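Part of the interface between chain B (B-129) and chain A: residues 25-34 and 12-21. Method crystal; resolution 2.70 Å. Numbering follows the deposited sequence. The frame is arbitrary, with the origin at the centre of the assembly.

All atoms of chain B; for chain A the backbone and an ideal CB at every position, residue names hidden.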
ATOM      1  N   THR B  25     -14.216   4.628  13.159  1.00 37.51           N
ATOM      2  CA  THR B  25     -14.539   5.047  14.529  1.00 37.57           C
ATOM      3  C   THR B  25     -14.814   6.543  14.595  1.00 37.62           C
ATOM      4  O   THR B  25     -14.430   7.299  13.702  1.00 37.62           O
ATOM      5  CB  THR B  25     -13.433   4.712  15.557  1.00 37.57           C
ATOM      6  OG1 THR B  25     -12.436   5.746  15.570  1.00 37.57           O
ATOM      7  CG2 THR B  25     -12.778   3.364  15.251  1.00 37.57           C
ATOM      8  N   LEU B  26     -15.472   6.958  15.673  1.00 37.67           N
ATOM      9  CA  LEU B  26     -15.880   8.353  15.842  1.00 37.71           C
ATOM     10  C   LEU B  26     -14.693   9.315  15.830  1.00 37.74           C
ATOM     11  O   LEU B  26     -14.798  10.424  15.303  1.00 37.75           O
ATOM     12  CB  LEU B  26     -16.683   8.529  17.134  1.00 37.72           C
ATOM     13  CG  LEU B  26     -18.117   7.988  17.123  1.00 37.72           C
ATOM     14  CD1 LEU B  26     -18.752   8.146  18.496  1.00 37.72           C
ATOM     15  CD2 LEU B  26     -18.960   8.683  16.061  1.00 37.72           C
ATOM     16  N   GLU B  27     -13.575   8.895  16.418  1.00 37.78           N
ATOM     17  CA  GLU B  27     -12.334   9.668  16.349  1.00 37.80           C
ATOM     18  C   GLU B  27     -11.885   9.794  14.893  1.00 37.80           C
ATOM     19  O   GLU B  27     -11.711  10.899  14.387  1.00 37.80           O
ATOM     20  CB  GLU B  27     -11.238   9.029  17.219  1.00 37.80           C
ATOM     21  CG  GLU B  27      -9.783   9.380  16.854  1.00 37.82           C
ATOM     22  CD  GLU B  27      -9.418  10.840  17.093  1.00 37.83           C
ATOM     23  OE1 GLU B  27     -10.257  11.729  16.853  1.00 37.84           O
ATOM     24  OE2 GLU B  27      -8.270  11.099  17.514  1.00 37.84           O
ATOM     25  N   GLU B  28     -11.728   8.655  14.224  1.00 37.81           N
ATOM     26  CA  GLU B  28     -11.294   8.617  12.823  1.00 37.81           C
ATOM     27  C   GLU B  28     -12.228   9.386  11.878  1.00 37.80           C
ATOM     28  O   GLU B  28     -11.789   9.889  10.843  1.00 37.80           O
ATOM     29  CB  GLU B  28     -11.158   7.166  12.355  1.00 37.81           C
ATOM     30  CG  GLU B  28      -9.985   6.417  12.981  1.00 37.81           C
ATOM     31  CD  GLU B  28     -10.136   4.903  12.928  1.00 37.81           C
ATOM     32  OE1 GLU B  28     -11.213   4.409  12.533  1.00 37.80           O
ATOM     33  OE2 GLU B  28      -9.169   4.201  13.289  1.00 37.80           O
ATOM     34  N   LEU B  29     -13.509   9.470  12.237  1.00 37.80           N
ATOM     35  CA  LEU B  29     -14.499  10.202  11.442  1.00 37.79           C
ATOM     36  C   LEU B  29     -14.311  11.720  11.531  1.00 37.79           C
ATOM     37  O   LEU B  29     -14.413  12.414  10.519  1.00 37.79           O
ATOM     38  CB  LEU B  29     -15.921   9.823  11.872  1.00 37.80           C
ATOM     39  CG  LEU B  29     -17.069  10.410  11.042  1.00 37.80           C
ATOM     40  CD1 LEU B  29     -16.999   9.939   9.598  1.00 37.80           C
ATOM     41  CD2 LEU B  29     -18.407  10.041  11.658  1.00 37.80           C
ATOM     42  N   LYS B  30     -14.057  12.235  12.733  1.00 37.78           N
ATOM     43  CA  LYS B  30     -13.769  13.667  12.901  1.00 37.77           C
ATOM     44  C   LYS B  30     -12.352  13.999  12.422  1.00 37.75           C
ATOM     45  O   LYS B  30     -12.092  15.111  11.961  1.00 37.74           O
ATOM     46  CB  LYS B  30     -13.993  14.133  14.349  1.00 37.77           C
ATOM     47  CG  LYS B  30     -13.004  13.617  15.388  1.00 37.78           C
ATOM     48  CD  LYS B  30     -13.233  14.306  16.729  1.00 37.80           C
ATOM     49  CE  LYS B  30     -12.215  13.886  17.773  1.00 37.80           C
ATOM     50  NZ  LYS B  30     -12.421  14.592  19.069  1.00 37.80           N
ATOM     51  N   ARG B  31     -11.448  13.029  12.541  1.00 37.71           N
ATOM     52  CA  ARG B  31     -10.113  13.119  11.944  1.00 37.69           C
ATOM     53  C   ARG B  31     -10.213  13.213  10.425  1.00 37.59           C
ATOM     54  O   ARG B  31      -9.511  14.004   9.793  1.00 37.59           O
ATOM     55  CB  ARG B  31      -9.280  11.888  12.307  1.00 37.73           C
ATOM     56  CG  ARG B  31      -8.910  11.782  13.781  1.00 37.89           C
ATOM     57  CD  ARG B  31      -7.748  12.683  14.150  1.00 38.12           C
ATOM     58  NE  ARG B  31      -6.572  12.417  13.325  1.00 38.29           N
ATOM     59  CZ  ARG B  31      -5.757  11.374  13.466  1.00 38.45           C
ATOM     60  NH1 ARG B  31      -5.963  10.460  14.413  1.00 38.50           N
ATOM     61  NH2 ARG B  31      -4.718  11.240  12.649  1.00 38.49           N
ATOM     62  N   TYR B  32     -11.086  12.386   9.854  1.00 37.48           N
ATOM     63  CA  TYR B  32     -11.324  12.357   8.409  1.00 37.39           C
ATOM     64  C   TYR B  32     -11.773  13.715   7.874  1.00 37.29           C
ATOM     65  O   TYR B  32     -11.221  14.216   6.896  1.00 37.29           O
ATOM     66  CB  TYR B  32     -12.377  11.300   8.061  1.00 37.39           C
ATOM     67  CG  TYR B  32     -12.834  11.345   6.619  1.00 37.38           C
ATOM     68  CD1 TYR B  32     -14.064  11.903   6.273  1.00 37.38           C
ATOM     69  CD2 TYR B  32     -12.032  10.837   5.602  1.00 37.38           C
ATOM     70  CE1 TYR B  32     -14.484  11.948   4.950  1.00 37.37           C
ATOM     71  CE2 TYR B  32     -12.443  10.878   4.277  1.00 37.37           C
ATOM     72  CZ  TYR B  32     -13.670  11.433   3.957  1.00 37.37           C
ATOM     73  OH  TYR B  32     -14.080  11.476   2.645  1.00 37.37           O
ATOM     74  N   HIS B  33     -12.776  14.300   8.522  1.00 37.17           N
ATOM     75  CA  HIS B  33     -13.346  15.579   8.079  1.00 37.08           C
ATOM     76  C   HIS B  33     -12.458  16.797   8.363  1.00 36.97           C
ATOM     77  O   HIS B  33     -12.797  17.915   7.971  1.00 36.96           O
ATOM     78  CB  HIS B  33     -14.741  15.775   8.682  1.00 37.09           C
ATOM     79  CG  HIS B  33     -15.792  14.923   8.044  1.00 37.12           C
ATOM     80  ND1 HIS B  33     -16.336  13.818   8.663  1.00 37.15           N
ATOM     81  CD2 HIS B  33     -16.384  15.002   6.828  1.00 37.15           C
ATOM     82  CE1 HIS B  33     -17.226  13.261   7.861  1.00 37.17           C
ATOM     83  NE2 HIS B  33     -17.274  13.959   6.742  1.00 37.17           N
ATOM     84  N   GLN B  34     -11.330  16.580   9.040  1.00 36.83           N
ATOM     85  CA  GLN B  34     -10.309  17.616   9.203  1.00 36.73           C
ATOM     86  C   GLN B  34      -9.263  17.573   8.087  1.00 36.64           C
ATOM     87  O   GLN B  34      -8.414  18.461   7.997  1.00 36.63           O
ATOM     88  CB  GLN B  34      -9.641  17.489  10.571  1.00 36.72           C
ATOM     89  CG  GLN B  34     -10.525  17.989  11.704  1.00 36.71           C
ATOM     90  CD  GLN B  34     -10.030  17.570  13.074  1.00 36.71           C
ATOM     91  OE1 GLN B  34      -9.722  16.401  13.307  1.00 36.70           O
ATOM     92  NE2 GLN B  34      -9.960  18.525  13.993  1.00 36.70           N
TER
ATOM     93  N   UNK A  12     -24.903  16.365  11.176  1.00 30.45           N
ATOM     94  CA  UNK A  12     -24.823  15.050  11.833  1.00 30.65           C
ATOM     95  C   UNK A  12     -23.989  14.038  11.039  1.00 30.85           C
ATOM     96  O   UNK A  12     -23.705  12.947  11.538  1.00 30.86           O
ATOM     97  CB  UNK A  12     -26.231  14.491  12.045  1.00 30.65           C
ATOM     98  N   UNK A  13     -23.605  14.391   9.812  1.00 31.10           N
ATOM     99  CA  UNK A  13     -22.613  13.608   9.064  1.00 31.30           C
ATOM    100  C   UNK A  13     -21.300  13.516   9.855  1.00 31.50           C
ATOM    101  O   UNK A  13     -20.570  12.529   9.746  1.00 31.52           O
ATOM    102  CB  UNK A  13     -22.363  14.232   7.689  1.00 31.30           C
ATOM    103  N   UNK A  14     -21.014  14.554  10.640  1.00 31.76           N
ATOM    104  CA  UNK A  14     -19.817  14.607  11.489  1.00 31.97           C
ATOM    105  C   UNK A  14     -19.794  13.547  12.596  1.00 32.19           C
ATOM    106  O   UNK A  14     -18.722  13.065  12.964  1.00 32.20           O
ATOM    107  CB  UNK A  14     -19.706  15.995  12.124  1.00 31.97           C
ATOM    108  N   UNK A  15     -20.967  13.191  13.117  1.00 32.47           N
ATOM    109  CA  UNK A  15     -21.069  12.318  14.296  1.00 32.70           C
ATOM    110  C   UNK A  15     -21.836  11.016  14.041  1.00 32.93           C
ATOM    111  O   UNK A  15     -22.271  10.357  14.989  1.00 32.95           O
ATOM    112  CB  UNK A  15     -21.748  13.081  15.435  1.00 32.70           C
ATOM    113  N   UNK A  16     -22.000  10.648  12.772  1.00 33.23           N
ATOM    114  CA  UNK A  16     -22.701   9.414  12.414  1.00 33.46           C
ATOM    115  C   UNK A  16     -21.902   8.186  12.853  1.00 33.69           C
ATOM    116  O   UNK A  16     -20.681   8.141  12.701  1.00 33.71           O
ATOM    117  CB  UNK A  16     -22.958   9.365  10.906  1.00 33.46           C
ATOM    118  N   UNK A  17     -22.606   7.194  13.393  1.00 33.98           N
ATOM    119  CA  UNK A  17     -21.975   5.992  13.947  1.00 34.20           C
ATOM    120  C   UNK A  17     -21.595   4.998  12.850  1.00 34.39           C
ATOM    121  O   UNK A  17     -20.625   4.248  12.991  1.00 34.41           O
ATOM    122  CB  UNK A  17     -22.911   5.321  14.954  1.00 34.20           C
ATOM    123  N   UNK A  18     -22.366   4.993  11.764  1.00 34.62           N
ATOM    124  CA  UNK A  18     -22.037   4.216  10.564  1.00 34.80           C
ATOM    125  C   UNK A  18     -20.729   4.685   9.920  1.00 34.96           C
ATOM    126  O   UNK A  18     -20.109   3.941   9.163  1.00 34.97           O
ATOM    127  CB  UNK A  18     -23.177   4.312   9.548  1.00 34.80           C
ATOM    128  N   UNK A  19     -20.342   5.929  10.193  1.00 35.15           N
ATOM    129  CA  UNK A  19     -19.024   6.439   9.818  1.00 35.30           C
ATOM    130  C   UNK A  19     -19.016   7.307   8.572  1.00 35.44           C
ATOM    131  O   UNK A  19     -19.938   8.089   8.338  1.00 35.45           O
ATOM    132  CB  UNK A  19     -18.067   5.264   9.607  1.00 35.30           C
ATOM    133  N   UNK A  20     -17.959   7.158   7.775  1.00 35.61           N
ATOM    134  CA  UNK A  20     -17.722   7.996   6.599  1.00 35.74           C
ATOM    135  C   UNK A  20     -18.675   7.660   5.455  1.00 35.85           C
ATOM    136  O   UNK A  20     -18.675   6.536   4.956  1.00 35.87           O
ATOM    137  CB  UNK A  20     -16.275   7.842   6.128  1.00 35.74           C
ATOM    138  N   UNK A  21     -19.468   8.644   5.035  1.00 35.99           N
ATOM    139  CA  UNK A  21     -20.366   8.483   3.890  1.00 36.09           C
ATOM    140  C   UNK A  21     -19.648   8.850   2.594  1.00 36.16           C
ATOM    141  O   UNK A  21     -19.420  10.028   2.314  1.00 36.17           O
ATOM    142  CB  UNK A  21     -21.620   9.343   4.063  1.00 36.09           C
TER

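Leu B26, Leu B29 and Tyr B32 on a short helix, and His B33, make the surface to be matched; no hydrogen bond crosses between the stretches, so shape and apolar contact set the rules.

Position 12 has nothing of the chain B stretch within 5.5 Å of its ideal CB, and almost any polar residue would suit. It is Lys A12, which stays out of reach.

At position 13 the CB points sideways, 5.2 Å from His B33 NE2. An aromatic or a long flexible side chain could reach it. The residue is Tyr A13, with chi1 in p; its ring edge meets the His B33 face, centroids 4.9 Å apart and planes at 67°.

Position 14 points away, yet its CB is 5.3 Å from His B33 ND1. A branched aliphatic or methionine could bend back. Leu A14 does so, bringing CD2 to 3.9 Å from His B33 CB.

Position 15 also points away and asks for little; small or polar residues would serve, and it is Ser A15. Here the backbone does more: Leu B26 CD2 lies 3.9 Å from Ser A15 O.

Position 16 points sideways, its CB 4.7 Å from Leu B29 CD2, and the chain turns just after it. Asn, Asp, Ser or Thr could accept from a following amide. Asn A16 does this, its OD1 taking a 2.8 Å hydrogen bond from the backbone N of position 18. Its backbone carbonyl faces the helix: Leu B29 CD2 sits 3.1 Å from Asn A16 O, a tight fit, and also 3.3 Å from Leu A14 O.

Positions 17 and 18 point away, and polar residues suit both. His A17 turns its end somewhat nearer the chain B stretch, whereas Lys A18 remains clear of it.

Position 19, at phi/psi 101/-142, would jam a CB against the preceding carbonyl O, which by itself calls for glycine. It is Gly A19; Leu B29 CD1 packs 3.5 Å from its C atom.

Position 20 has its CB 4.1 Å from Leu B29 CD1 and 4.6 Å from Tyr B32 CD1, an apolar corner for valine, isoleucine, leucine or methionine. Ile A20 places CG1 3.4 Å from Leu B29 CD1, while its CD1 lies over the Tyr B32 face, 3.6 Å from the ring centroid, a CH-pi contact.

Position 21 finds no atom of the chain B stretch within 5.5 Å of its CB, so this contact scarcely restricts it; the side chain of Phe A21 leads away.

Chain A (12-21) KYLSNHKGIF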
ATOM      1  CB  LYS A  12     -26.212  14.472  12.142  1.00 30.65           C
ATOM      2  CG  LYS A  12     -27.165  14.395  10.963  1.00 30.66           C
ATOM      3  CD  LYS A  12     -28.215  13.313  11.166  1.00 30.67           C
ATOM      4  CE  LYS A  12     -29.404  13.505  10.235  1.00 30.67           C
ATOM      5  NZ  LYS A  12     -28.994  13.746   8.822  1.00 30.67           N
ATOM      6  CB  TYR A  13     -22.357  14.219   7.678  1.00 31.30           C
ATOM      7  CG  TYR A  13     -21.570  15.512   7.704  1.00 31.30           C
ATOM      8  CD1 TYR A  13     -20.177  15.505   7.710  1.00 31.31           C
ATOM      9  CD2 TYR A  13     -22.218  16.741   7.725  1.00 31.31           C
ATOM     10  CE1 TYR A  13     -19.451  16.687   7.739  1.00 31.31           C
ATOM     11  CE2 TYR A  13     -21.502  17.930   7.753  1.00 31.31           C
ATOM     12  CZ  TYR A  13     -20.119  17.896   7.760  1.00 31.31           C
ATOM     13  OH  TYR A  13     -19.405  19.073   7.788  1.00 31.31           O
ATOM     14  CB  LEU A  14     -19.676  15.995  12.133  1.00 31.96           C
ATOM     15  CG  LEU A  14     -19.260  17.162  11.235  1.00 31.96           C
ATOM     16  CD1 LEU A  14     -19.305  18.469  12.011  1.00 31.95           C
ATOM     17  CD2 LEU A  14     -17.873  16.936  10.649  1.00 31.95           C
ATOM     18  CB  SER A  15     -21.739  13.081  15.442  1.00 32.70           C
ATOM     19  OG  SER A  15     -21.627  12.372  16.664  1.00 32.70           O
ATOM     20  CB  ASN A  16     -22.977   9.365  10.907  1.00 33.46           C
ATOM     21  CG  ASN A  16     -24.011   8.314  10.530  1.00 33.45           C
ATOM     22  OD1 ASN A  16     -23.984   7.187  11.026  1.00 33.45           O
ATOM     23  ND2 ASN A  16     -24.926   8.680   9.639  1.00 33.45           N
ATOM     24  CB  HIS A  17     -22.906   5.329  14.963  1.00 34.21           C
ATOM     25  CG  HIS A  17     -23.287   6.224  16.101  1.00 34.26           C
ATOM     26  ND1 HIS A  17     -24.192   7.255  15.966  1.00 34.31           N
ATOM     27  CD2 HIS A  17     -22.883   6.247  17.394  1.00 34.31           C
ATOM     28  CE1 HIS A  17     -24.330   7.873  17.124  1.00 34.33           C
ATOM     29  NE2 HIS A  17     -23.547   7.281  18.007  1.00 34.32           N
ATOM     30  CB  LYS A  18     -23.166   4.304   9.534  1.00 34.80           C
ATOM     31  CG  LYS A  18     -24.361   3.414   9.823  1.00 34.82           C
ATOM     32  CD  LYS A  18     -25.582   3.876   9.038  1.00 34.84           C
ATOM     33  CE  LYS A  18     -26.620   2.775   8.898  1.00 34.85           C
ATOM     34  NZ  LYS A  18     -27.739   3.176   8.002  1.00 34.85           N
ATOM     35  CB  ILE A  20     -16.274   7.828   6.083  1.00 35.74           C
ATOM     36  CG1 ILE A  20     -15.277   8.454   7.059  1.00 35.75           C
ATOM     37  CG2 ILE A  20     -16.111   8.471   4.711  1.00 35.74           C
ATOM     38  CD1 ILE A  20     -13.835   8.106   6.758  1.00 35.75           C
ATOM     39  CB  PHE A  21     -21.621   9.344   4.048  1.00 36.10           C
ATOM     40  CG  PHE A  21     -22.649   9.124   2.968  1.00 36.15           C
ATOM     41  CD1 PHE A  21     -22.753  10.003   1.897  1.00 36.18           C
ATOM     42  CD2 PHE A  21     -23.506   8.033   3.020  1.00 36.18           C
ATOM     43  CE1 PHE A  21     -23.698   9.801   0.898  1.00 36.20           C
ATOM     44  CE2 PHE A  21     -24.454   7.822   2.024  1.00 36.20           C
ATOM     45  CZ  PHE A  21     -24.550   8.709   0.962  1.00 36.21           C
TER
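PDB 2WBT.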